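Local coordinates for peptidoglycan-N-acetylmuramic acid deacetylase PdaC (Bacillus subtilis subsp. subtilis str. 168, PDB 6H8N), which deacetylates N-acetylmuramic acid residues of peptidoglycan, which confers resistance to lysozyme, and also chitin oligomers, through the C-terminal polysaccharide deacetylase domain that forms this chain, at residues His72-Arg77 and Pro107-Ile112; Glu82-Ile87 and Ser118-Asp123; Ile12-Ser17 and Glu171-Leu176; Trp127-Glu132 and Arg154-His159. The protein carries 1 engineered substitution. One frame throughout, in Å; residues are numbered along the deposited sequence.

Contact 1: His72-Arg77 and Pro107-Ile112; sequences HPLLTR and PPYGGI. With ZN (zinc ion), chain C; PO4 (phosphate ion), chain D.
An unusual first torsion at His-72, chi1 -145°, swings its imidazole across to the 107-112 loop, while Tyr-109, with CG anti to its carbonyl carbon (chi1 -41°), turns its ring up to meet it. The imidazole is gripped at both nitrogens. NE2 binds the zinc ion at 2.0 Å, so ND1 is left to carry the proton, which it offers in a weak bond to Tyr-109 OH at 3.1 Å. The two rings form an offset edge-to-face pair, planes at 81°, the imidazole presenting its edge around CE1 to the phenol face. Over one face of the imidazole lies Pro-108, whose CB makes a CH-pi contact 3.9 Å from the ring centroid; Pro-73 O sits just 3.3 Å from that same CB atom of Pro-108. A water joins His-72 O to Tyr-109 OH and so helps fix the phenol.

Further along, Leu-74 CG runs anti to its backbone N, and its CD1 packs 3.8 Å from Gly-111 CA, directly against the backbone of a residue without a side chain. Leu-75 CD1 meets Pro-107 CB and Pro-108 CD, and a second water accepts from Leu-75 N while donating to Pro-108 O and Gly-111 O, stitching the loops together.

Tyr-109 N donates to phosphate O4 at 2.7 Å, and phosphate O3 ligates the zinc, which Asp-18 and His-68 complete. This is the Asp-His-His metal site of NodB-type deacetylases, beside the Pro-Pro-Tyr loop whose tyrosine amide probably forms, as in relatives, an oxyanion hole with the metal.

Contact 2: Glu82-Ile87 and Ser118-Asp123; sequences EALKQI and SQMKMD
Residues 82-87 form an unbroken run within helix 80-98, whereas 118-123 covers the end of another helix: Ser-118 to Met-120 are still helical, Lys-121 leaves with a positive phi of 58°, and Met-122 is extended. The backbones come closest at Leu-84 and Met-120, whose CA atoms are 6.6 Å apart, and no hydrogen bond crosses between them.

Side chains do all the joining. Leu-84, with CG anti to its carbonyl carbon, spreads its two methyls over the end of the opposing helix. CD1 of Leu-84 rests 4.0 Å from Gln-119 CB, the glutamine crossing it at about a right angle, and CD2 lies 3.8 Å from Met-120 CG. One turn on, Ile-87 meets a sulfur with each of two branches. Its CG1 is 3.9 Å from Met-120 SD, and its CG2, anti to the backbone N, is 3.7 Å from Met-122 SD. Both methionines bend only at chi3, so each thioether turns at its tip. After the chain leaves the helix at Lys-121, Met-122 also comes against Ile-87.

Beneath the pair runs strand 104-105: Val-105 touches Ile-87, Met-120 and Met-122, and Asp-123 hydrogen-bonds through its backbone to Thr-103 and Val-105. Met-120 also packs on Ile-112, and Ala-83 on Leu-75, so helices 80-98 and 114-120 are joined above the small parallel sheet of strands 104-105 and 123-124.

Contact 3: Ile12-Ser17 and Glu171-Leu176; sequences IALTFS and EIIKKL. Engineered in segment 12-17: Ser-17 (natural residue Asp).
Glu-171 opens the helical segment on the side turned from the strand, its carboxylate OE2 taking Lys-175 NZ on the anti lone pair at 2.8 Å, a salt bridge spanning one helical turn. Ile-172 then faces strand 12-17 and its CG2 comes 4.2 Å from Leu-14 CD2; its other neighbours include Val-146 of helix 139-149.

Ile-173 supplies the tightest touch. Its CG1, anti to the carbonyl carbon, reaches within 3.6 Å of Leu-14 CD1, the two side chains crossing obliquely, and Ile-173 also packs on Ser-31, Leu-32 and Tyr-35 of helix 22-35. Lys-174 points outward, its NZ hydrogen-bonded to Tyr-35 OH, and Lys-175 returns to the salt bridge.

Leu-176 completes the interface with a single methyl, CD1. It meets Leu-14 CD2 tip to tip at 3.9 Å and Ile-12 CG2 at 4.2 Å. Leu-14 is thus held by three helix residues, one methyl against Ile-173 and the other against both Ile-172 and Leu-176. All five touching side chains are buried and purely apolar.

The short axes run 11.2 Å apart and nearly antiparallel, at 173°. Ile-12 and Leu-14 face the helix, whereas Thr-15 and the engineered Ser-17 (Asp in nature, by similarity the proton acceptor) turn from it and both bond Arg-106. A helix packed antiparallel on the outside of a parallel strand, with the position of the presumed catalytic acid at the strand's C-terminal end, is the arrangement of a beta/alpha barrel, consistent with the distorted barrel of the NodB-type polysaccharide deacetylases.

Contact 4: Trp127-Glu132 and Arg154-His159; sequences WDVDPE and RTILIH. With PO4 (phosphate ion), chain D.
Leu-157 lies alongside Trp-127, both pointing the same way, and sets its CD2 over the indole: the methyl stands 3.7 Å from the centroid of the six-membered ring in a CH-pi contact. Trp-127 takes the crowded first torsion, chi1 57°, with CG between backbone N and carbonyl carbon, and so lays its ring face along the leucine. The same Leu-157 CD2 is flanked by the Asp-130 carboxylate, 3.8 Å from CG, and by phosphate O2, while its CD1 covers one face of the His-159 imidazole.

Backbone bonds hold this row in place. Thr-155 O accepts from both Asp-128 N and Val-129 N, in its carbonyl plane, and Leu-157 N returns a nearly straight bond to Val-129 O at 2.8 Å. This makes a single beta bridge between Val-129 and Ile-156. Asp-128 adds its side chain: OD2 uses its anti lone pair to take Thr-155 N at 2.9 Å, and a water donates to OD2 while accepting from Thr-155 OG1. Asp-130 OD1, met from above the carboxylate plane by Glu-132 N at 2.8 Å, forms an Asx turn that leads the chain onward past Pro-131.

His-159 NE2 donates in its ring plane to phosphate O2 at 2.7 Å, almost straight at 177°, while ND1 is hydrogen-bonded to Asp-133 OD1. Bonded on both nitrogens, the imidazole may well be doubly protonated; by similarity, Asp-133 raises its pKa and His-159 acts as proton donor, a role consistent with its grip on the phosphate oxygen.

From the N terminus, strand 11-17 supplies the first half of contact 3, which stays open until helix 163-178 returns late in the chain. Inside that long loop, 72-77 and then 82-87 open contacts 1 and 2; 107-112 closes the first and 118-123 the second, so the two cross, and they touch where Pro-73 meets Gln-86 and Ile-112 meets Met-120. Contact 4 follows in series, closed by strand 155-159, which neighbours strand 11-17 in the main sheet and so abuts contact 3. Contacts 1 and 4 converge on the phosphate and touch at Gly-110 and Trp-127, while contacts 2 and 3 lie on opposite sides of the chain's centre.

Contact 1: His72-Arg77 and Pro107-Ile112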
# COMPACT_ATOMS: atom_id res chain seq x y z
N HIS A 72 9.80 -7.74 9.56
CA HIS A 72 8.61 -7.28 10.31
C HIS A 72 8.85 -7.07 11.81
O HIS A 72 7.90 -7.24 12.58
CB HIS A 72 7.42 -8.23 10.12
CG HIS A 72 6.09 -7.53 10.08
ND1 HIS A 72 5.40 -7.15 11.21
CD2 HIS A 72 5.32 -7.16 9.03
CE1 HIS A 72 4.29 -6.54 10.86
NE2 HIS A 72 4.20 -6.54 9.55
N PRO A 73 10.03 -6.66 12.27
CA PRO A 73 10.14 -6.26 13.68
C PRO A 73 9.46 -4.93 13.89
O PRO A 73 9.29 -4.12 12.97
CB PRO A 73 11.65 -6.13 13.88
CG PRO A 73 12.13 -5.62 12.55
CD PRO A 73 11.26 -6.33 11.52
N LEU A 74 9.10 -4.65 15.14
CA LEU A 74 8.78 -3.30 15.54
C LEU A 74 10.08 -2.50 15.54
O LEU A 74 10.98 -2.78 16.34
CB LEU A 74 8.12 -3.30 16.92
CG LEU A 74 7.78 -1.93 17.51
CD1 LEU A 74 6.89 -1.10 16.58
CD2 LEU A 74 7.08 -2.13 18.87
N LEU A 75 10.18 -1.52 14.65
CA LEU A 75 11.48 -0.88 14.40
C LEU A 75 11.95 -0.07 15.60
O LEU A 75 13.15 0.14 15.77
CB LEU A 75 11.41 0.00 13.16
CG LEU A 75 11.22 -0.74 11.83
CD1 LEU A 75 10.97 0.27 10.72
CD2 LEU A 75 12.39 -1.63 11.51
N THR A 76 11.01 0.41 16.42
CA THR A 76 11.35 1.16 17.62
C THR A 76 11.90 0.27 18.73
O THR A 76 12.40 0.81 19.73
CB THR A 76 10.12 1.92 18.10
OG1 THR A 76 9.04 1.00 18.29
CG2 THR A 76 9.71 2.98 17.09
N ARG A 77 11.81 -1.06 18.61
CA ARG A 77 12.47 -1.97 19.54
C ARG A 77 13.93 -2.19 19.20
O ARG A 77 14.65 -2.80 20.00
CB ARG A 77 11.80 -3.36 19.55
CG ARG A 77 10.33 -3.42 19.99
CD ARG A 77 10.12 -4.10 21.34
NE ARG A 77 10.82 -5.38 21.51
CZ ARG A 77 10.24 -6.58 21.51
NH1 ARG A 77 8.94 -6.73 21.35
NH2 ARG A 77 10.99 -7.67 21.69
N PRO A 107 6.42 1.54 8.28
CA PRO A 107 7.02 0.81 9.41
C PRO A 107 6.05 -0.20 9.97
O PRO A 107 4.87 0.12 10.15
CB PRO A 107 7.29 1.92 10.43
CG PRO A 107 7.50 3.16 9.58
CD PRO A 107 6.45 2.99 8.48
N PRO A 108 6.50 -1.43 10.25
CA PRO A 108 5.62 -2.43 10.87
C PRO A 108 4.89 -1.89 12.09
O PRO A 108 5.47 -1.19 12.93
CB PRO A 108 6.59 -3.55 11.25
CG PRO A 108 7.63 -3.47 10.15
CD PRO A 108 7.82 -2.00 9.95
N TYR A 109 3.60 -2.23 12.18
CA TYR A 109 2.72 -1.84 13.29
C TYR A 109 2.52 -0.33 13.41
O TYR A 109 1.95 0.13 14.41
CB TYR A 109 3.16 -2.43 14.65
CG TYR A 109 3.61 -3.87 14.55
CD1 TYR A 109 2.70 -4.90 14.36
CD2 TYR A 109 4.96 -4.20 14.62
CE1 TYR A 109 3.10 -6.20 14.25
CE2 TYR A 109 5.37 -5.49 14.52
CZ TYR A 109 4.45 -6.51 14.34
OH TYR A 109 4.85 -7.81 14.22
N GLY A 110 2.97 0.45 12.43
CA GLY A 110 2.95 1.90 12.49
C GLY A 110 4.02 2.51 13.37
O GLY A 110 4.03 3.73 13.54
N GLY A 111 4.93 1.70 13.90
CA GLY A 111 5.86 2.17 14.91
C GLY A 111 7.05 2.91 14.34
O GLY A 111 7.85 2.34 13.61
N ILE A 112 7.18 4.18 14.73
CA ILE A 112 8.21 5.05 14.19
C ILE A 112 8.49 6.13 15.22
O ILE A 112 7.68 6.39 16.12
CB ILE A 112 7.74 5.65 12.84
CG1 ILE A 112 8.90 6.36 12.14
CG2 ILE A 112 6.56 6.61 13.06
CD1 ILE A 112 8.60 6.68 10.70
ZN ZN C . 2.88 -5.77 8.23
P PO4 D . 0.97 -4.28 10.02
O1 PO4 D . 0.64 -5.00 11.35
O2 PO4 D . -0.26 -3.50 9.60
O3 PO4 D . 1.19 -5.34 9.00
O4 PO4 D . 2.20 -3.44 10.22
O HOH W 1 7.46 -8.84 14.83
O HOH W 2 8.08 -0.39 13.10

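Contact 2: Glu82-Ile87 and Ser118-Asp123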
# COMPACT_ATOMS: atom_id res chain seq x y z
N GLU A 82 20.16 -1.05 13.47
CA GLU A 82 19.46 -2.27 13.10
C GLU A 82 18.19 -1.96 12.31
O GLU A 82 17.86 -2.68 11.35
CB GLU A 82 19.08 -3.06 14.36
CG GLU A 82 20.26 -3.66 15.11
CD GLU A 82 19.87 -4.24 16.46
OE1 GLU A 82 18.90 -3.74 17.08
OE2 GLU A 82 20.53 -5.21 16.91
N ALA A 83 17.48 -0.90 12.70
CA ALA A 83 16.27 -0.53 11.98
C ALA A 83 16.60 -0.09 10.56
O ALA A 83 15.90 -0.47 9.61
CB ALA A 83 15.53 0.59 12.72
N LEU A 84 17.65 0.71 10.40
CA LEU A 84 18.05 1.14 9.06
C LEU A 84 18.47 -0.05 8.21
O LEU A 84 18.21 -0.07 7.00
CB LEU A 84 19.15 2.20 9.14
CG LEU A 84 18.71 3.52 9.76
CD1 LEU A 84 19.90 4.48 9.88
CD2 LEU A 84 17.57 4.18 8.97
N LYS A 85 19.09 -1.06 8.81
CA LYS A 85 19.45 -2.25 8.06
C LYS A 85 18.21 -3.00 7.56
O LYS A 85 18.21 -3.54 6.45
CB LYS A 85 20.34 -3.16 8.90
CG LYS A 85 20.90 -4.33 8.15
CD LYS A 85 21.94 -5.04 8.99
CE LYS A 85 22.73 -6.03 8.17
NZ LYS A 85 21.85 -7.03 7.51
N GLN A 86 17.16 -3.07 8.39
CA GLN A 86 15.90 -3.68 7.94
C GLN A 86 15.39 -2.97 6.69
O GLN A 86 14.99 -3.62 5.71
CB GLN A 86 14.86 -3.57 9.05
CG GLN A 86 15.02 -4.59 10.17
CD GLN A 86 14.36 -5.90 9.86
OE1 GLN A 86 13.39 -5.98 9.11
NE2 GLN A 86 14.88 -6.96 10.45
N ILE A 87 15.41 -1.65 6.71
CA ILE A 87 14.91 -0.87 5.58
C ILE A 87 15.84 -1.00 4.38
O ILE A 87 15.39 -1.28 3.26
CB ILE A 87 14.70 0.60 5.99
CG1 ILE A 87 13.68 0.70 7.13
CG2 ILE A 87 14.27 1.46 4.80
CD1 ILE A 87 12.38 -0.01 6.93
N SER A 118 13.97 10.85 10.33
CA SER A 118 15.00 11.68 9.71
C SER A 118 16.07 10.83 9.05
O SER A 118 16.61 11.23 8.01
CB SER A 118 15.62 12.63 10.74
OG SER A 118 16.19 11.93 11.83
N GLN A 119 16.37 9.65 9.59
CA GLN A 119 17.46 8.85 9.05
C GLN A 119 17.04 7.96 7.89
O GLN A 119 17.89 7.58 7.09
CB GLN A 119 18.07 7.99 10.16
CG GLN A 119 18.59 8.81 11.33
CD GLN A 119 20.07 8.68 11.52
OE1 GLN A 119 20.62 7.58 11.49
NE2 GLN A 119 20.74 9.82 11.71
N MET A 120 15.76 7.59 7.79
CA MET A 120 15.35 6.70 6.70
C MET A 120 15.31 7.43 5.36
O MET A 120 15.52 6.80 4.32
CB MET A 120 13.99 6.08 6.99
CG MET A 120 14.00 4.95 8.00
SD MET A 120 12.36 4.19 8.17
CE MET A 120 11.37 5.61 8.63
N LYS A 121 15.01 8.73 5.37
CA LYS A 121 15.00 9.52 4.14
C LYS A 121 14.01 8.94 3.13
O LYS A 121 14.28 8.86 1.93
CB LYS A 121 16.39 9.64 3.53
N MET A 122 12.85 8.52 3.63
CA MET A 122 11.78 8.00 2.80
C MET A 122 10.48 8.65 3.25
O MET A 122 10.40 9.21 4.33
CB MET A 122 11.68 6.47 2.90
CG MET A 122 12.93 5.76 2.38
SD MET A 122 12.83 3.97 2.44
CE MET A 122 11.70 3.62 1.11
N ASP A 123 9.46 8.54 2.41
CA ASP A 123 8.13 9.07 2.69
C ASP A 123 7.35 8.02 3.49
O ASP A 123 7.11 6.92 2.98
CB ASP A 123 7.48 9.31 1.32
CG ASP A 123 6.04 9.82 1.40
OD1 ASP A 123 5.45 9.84 2.49
OD2 ASP A 123 5.51 10.19 0.32

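Contact 3: Ile12-Ser17 and Glu171-Leu176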
# COMPACT_ATOMS: atom_id res chain seq x y z
N ILE A 12 -9.44 6.63 -4.23
CA ILE A 12 -9.16 5.89 -3.01
C ILE A 12 -7.89 5.09 -3.23
O ILE A 12 -7.60 4.65 -4.35
CB ILE A 12 -10.38 5.01 -2.64
CG1 ILE A 12 -10.31 4.51 -1.19
CG2 ILE A 12 -10.55 3.86 -3.62
CD1 ILE A 12 -11.67 4.10 -0.65
N ALA A 13 -7.12 4.91 -2.16
CA ALA A 13 -5.86 4.16 -2.21
C ALA A 13 -6.03 2.86 -1.42
O ALA A 13 -6.00 2.87 -0.18
CB ALA A 13 -4.72 4.99 -1.66
N LEU A 14 -6.16 1.75 -2.13
CA LEU A 14 -6.09 0.45 -1.49
C LEU A 14 -4.64 0.06 -1.33
O LEU A 14 -3.86 0.11 -2.29
CB LEU A 14 -6.80 -0.60 -2.34
CG LEU A 14 -8.26 -0.38 -2.61
CD1 LEU A 14 -8.81 -1.51 -3.45
CD2 LEU A 14 -9.00 -0.31 -1.30
N THR A 15 -4.26 -0.34 -0.13
CA THR A 15 -2.88 -0.70 0.14
C THR A 15 -2.82 -2.04 0.84
O THR A 15 -3.74 -2.43 1.59
CB THR A 15 -2.15 0.37 0.97
OG1 THR A 15 -2.58 0.34 2.34
CG2 THR A 15 -2.35 1.75 0.37
N PHE A 16 -1.74 -2.77 0.56
CA PHE A 16 -1.59 -4.15 0.98
C PHE A 16 -0.24 -4.35 1.62
O PHE A 16 0.79 -4.15 0.96
CB PHE A 16 -1.72 -5.09 -0.21
CG PHE A 16 -3.06 -5.02 -0.86
CD1 PHE A 16 -4.11 -5.72 -0.32
CD2 PHE A 16 -3.28 -4.26 -1.98
CE1 PHE A 16 -5.36 -5.66 -0.86
CE2 PHE A 16 -4.53 -4.17 -2.55
CZ PHE A 16 -5.58 -4.88 -1.98
N SER A 17 -0.22 -4.80 2.87
CA SER A 17 1.01 -5.05 3.60
C SER A 17 1.23 -6.53 3.81
O SER A 17 0.28 -7.28 4.05
CB SER A 17 0.93 -4.41 4.98
OG SER A 17 0.96 -3.00 4.88
N GLU A 171 -13.96 -8.42 -3.54
CA GLU A 171 -15.28 -7.82 -3.39
C GLU A 171 -15.18 -6.31 -3.17
O GLU A 171 -15.98 -5.54 -3.71
CB GLU A 171 -16.04 -8.51 -2.26
CG GLU A 171 -17.41 -7.94 -2.03
CD GLU A 171 -18.31 -8.78 -1.16
OE1 GLU A 171 -17.94 -9.91 -0.83
OE2 GLU A 171 -19.38 -8.26 -0.81
N ILE A 172 -14.20 -5.87 -2.37
CA ILE A 172 -14.00 -4.44 -2.14
C ILE A 172 -13.65 -3.73 -3.44
O ILE A 172 -14.16 -2.66 -3.75
CB ILE A 172 -12.93 -4.23 -1.06
CG1 ILE A 172 -13.47 -4.65 0.32
CG2 ILE A 172 -12.40 -2.80 -1.05
CD1 ILE A 172 -12.39 -4.95 1.30
N ILE A 173 -12.73 -4.31 -4.21
CA ILE A 173 -12.34 -3.72 -5.49
C ILE A 173 -13.56 -3.60 -6.40
O ILE A 173 -13.79 -2.56 -7.03
CB ILE A 173 -11.22 -4.55 -6.13
CG1 ILE A 173 -9.91 -4.37 -5.35
CG2 ILE A 173 -11.04 -4.17 -7.62
CD1 ILE A 173 -8.88 -5.44 -5.61
N LYS A 174 -14.37 -4.65 -6.48
CA LYS A 174 -15.57 -4.60 -7.32
C LYS A 174 -16.53 -3.51 -6.85
O LYS A 174 -17.03 -2.71 -7.65
CB LYS A 174 -16.27 -5.94 -7.31
CG LYS A 174 -17.50 -5.95 -8.22
CD LYS A 174 -18.28 -7.24 -8.12
CE LYS A 174 -19.36 -7.33 -9.21
NZ LYS A 174 -18.76 -7.38 -10.58
N LYS A 175 -16.83 -3.49 -5.56
CA LYS A 175 -17.82 -2.55 -5.06
C LYS A 175 -17.35 -1.11 -5.17
O LYS A 175 -18.13 -0.22 -5.52
CB LYS A 175 -18.22 -2.91 -3.63
CG LYS A 175 -19.03 -4.18 -3.58
CD LYS A 175 -19.56 -4.48 -2.20
CE LYS A 175 -20.65 -5.54 -2.28
NZ LYS A 175 -21.07 -6.01 -0.96
N LEU A 176 -16.08 -0.84 -4.87
CA LEU A 176 -15.57 0.52 -5.04
C LEU A 176 -15.57 0.94 -6.50
O LEU A 176 -15.91 2.09 -6.82
CB LEU A 176 -14.18 0.67 -4.43
CG LEU A 176 -14.08 0.52 -2.92
CD1 LEU A 176 -12.61 0.42 -2.53
CD2 LEU A 176 -14.77 1.69 -2.21

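Contact 4: Trp127-Glu132 and Arg154-His159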
# COMPACT_ATOMS: atom_id res chain seq x y z
N TRP A 127 -2.07 4.84 6.99
CA TRP A 127 -3.39 4.50 6.47
C TRP A 127 -4.46 5.18 7.31
O TRP A 127 -4.20 5.65 8.42
CB TRP A 127 -3.61 2.99 6.47
CG TRP A 127 -3.44 2.42 7.82
CD1 TRP A 127 -4.39 2.33 8.79
CD2 TRP A 127 -2.23 1.90 8.40
NE1 TRP A 127 -3.86 1.79 9.93
CE2 TRP A 127 -2.53 1.52 9.72
CE3 TRP A 127 -0.93 1.71 7.92
CZ2 TRP A 127 -1.57 0.97 10.58
CZ3 TRP A 127 0.01 1.16 8.77
CH2 TRP A 127 -0.32 0.80 10.09
N ASP A 128 -5.68 5.20 6.78
CA ASP A 128 -6.86 5.78 7.43
C ASP A 128 -7.87 4.75 7.90
O ASP A 128 -8.62 5.01 8.85
CB ASP A 128 -7.63 6.70 6.46
CG ASP A 128 -6.81 7.82 5.95
OD1 ASP A 128 -6.28 8.60 6.76
OD2 ASP A 128 -6.71 7.95 4.73
N VAL A 129 -7.97 3.62 7.21
CA VAL A 129 -9.02 2.63 7.44
C VAL A 129 -8.34 1.28 7.59
O VAL A 129 -7.60 0.85 6.70
CB VAL A 129 -10.00 2.60 6.26
CG1 VAL A 129 -10.98 1.45 6.43
CG2 VAL A 129 -10.74 3.91 6.12
N ASP A 130 -8.61 0.60 8.70
CA ASP A 130 -7.96 -0.66 9.03
C ASP A 130 -9.03 -1.62 9.55
O ASP A 130 -9.46 -1.51 10.72
CB ASP A 130 -6.85 -0.45 10.05
CG ASP A 130 -6.17 -1.74 10.47
OD1 ASP A 130 -6.48 -2.83 9.92
OD2 ASP A 130 -5.29 -1.64 11.36
N PRO A 131 -9.50 -2.56 8.74
CA PRO A 131 -10.51 -3.52 9.21
C PRO A 131 -9.96 -4.61 10.10
O PRO A 131 -10.71 -5.52 10.47
CB PRO A 131 -11.03 -4.12 7.90
CG PRO A 131 -9.81 -4.10 7.00
CD PRO A 131 -9.11 -2.82 7.33
N GLU A 132 -8.68 -4.57 10.42
CA GLU A 132 -8.07 -5.55 11.29
C GLU A 132 -8.30 -6.97 10.78
O GLU A 132 -8.78 -7.87 11.49
CB GLU A 132 -8.55 -5.38 12.73
CG GLU A 132 -8.34 -3.97 13.26
CD GLU A 132 -8.56 -3.85 14.75
OE1 GLU A 132 -9.73 -3.96 15.20
OE2 GLU A 132 -7.58 -3.67 15.48
N ARG A 154 -9.33 8.45 0.99
CA ARG A 154 -8.89 7.61 2.09
C ARG A 154 -7.92 6.54 1.61
O ARG A 154 -7.87 6.18 0.43
CB ARG A 154 -10.08 6.98 2.81
CG ARG A 154 -10.96 8.04 3.44
CD ARG A 154 -12.01 7.45 4.34
NE ARG A 154 -12.65 8.51 5.08
CZ ARG A 154 -13.95 8.72 5.18
NH1 ARG A 154 -14.34 9.77 5.87
NH2 ARG A 154 -14.84 7.91 4.61
N THR A 155 -7.15 6.03 2.56
CA THR A 155 -6.18 4.97 2.36
C THR A 155 -6.58 3.78 3.22
O THR A 155 -6.72 3.92 4.45
CB THR A 155 -4.78 5.46 2.72
OG1 THR A 155 -4.46 6.57 1.88
CG2 THR A 155 -3.73 4.38 2.54
N ILE A 156 -6.77 2.63 2.58
CA ILE A 156 -7.25 1.41 3.23
C ILE A 156 -6.08 0.46 3.41
O ILE A 156 -5.27 0.28 2.49
CB ILE A 156 -8.34 0.73 2.37
CG1 ILE A 156 -9.56 1.65 2.24
CG2 ILE A 156 -8.75 -0.60 2.97
CD1 ILE A 156 -10.49 1.28 1.10
N LEU A 157 -6.01 -0.19 4.58
CA LEU A 157 -5.01 -1.23 4.87
C LEU A 157 -5.64 -2.62 4.85
O LEU A 157 -6.54 -2.90 5.64
CB LEU A 157 -4.38 -0.97 6.23
CG LEU A 157 -3.50 -2.08 6.83
CD1 LEU A 157 -2.33 -2.38 5.91
CD2 LEU A 157 -3.04 -1.71 8.24
N ILE A 158 -5.13 -3.49 3.99
CA ILE A 158 -5.44 -4.92 3.98
C ILE A 158 -4.10 -5.66 4.02
O ILE A 158 -3.10 -5.17 3.49
CB ILE A 158 -6.24 -5.27 2.70
CG1 ILE A 158 -7.59 -4.54 2.72
CG2 ILE A 158 -6.40 -6.78 2.54
CD1 ILE A 158 -8.36 -4.61 1.44
N HIS A 159 -4.06 -6.82 4.65
CA HIS A 159 -2.84 -7.62 4.70
C HIS A 159 -2.96 -8.76 3.70
O HIS A 159 -3.80 -9.65 3.87
CB HIS A 159 -2.59 -8.11 6.13
CG HIS A 159 -2.48 -6.98 7.11
ND1 HIS A 159 -3.57 -6.40 7.72
CD2 HIS A 159 -1.40 -6.25 7.52
CE1 HIS A 159 -3.17 -5.39 8.48
NE2 HIS A 159 -1.86 -5.29 8.38
P PO4 D . 0.97 -4.28 10.02
O1 PO4 D . 0.64 -5.00 11.35
O2 PO4 D . -0.26 -3.50 9.60
O3 PO4 D . 1.19 -5.34 9.00
O4 PO4 D . 2.20 -3.44 10.22
O HOH W 3 -5.48 8.98 2.62
O HOH W 4 -6.40 -4.81 8.02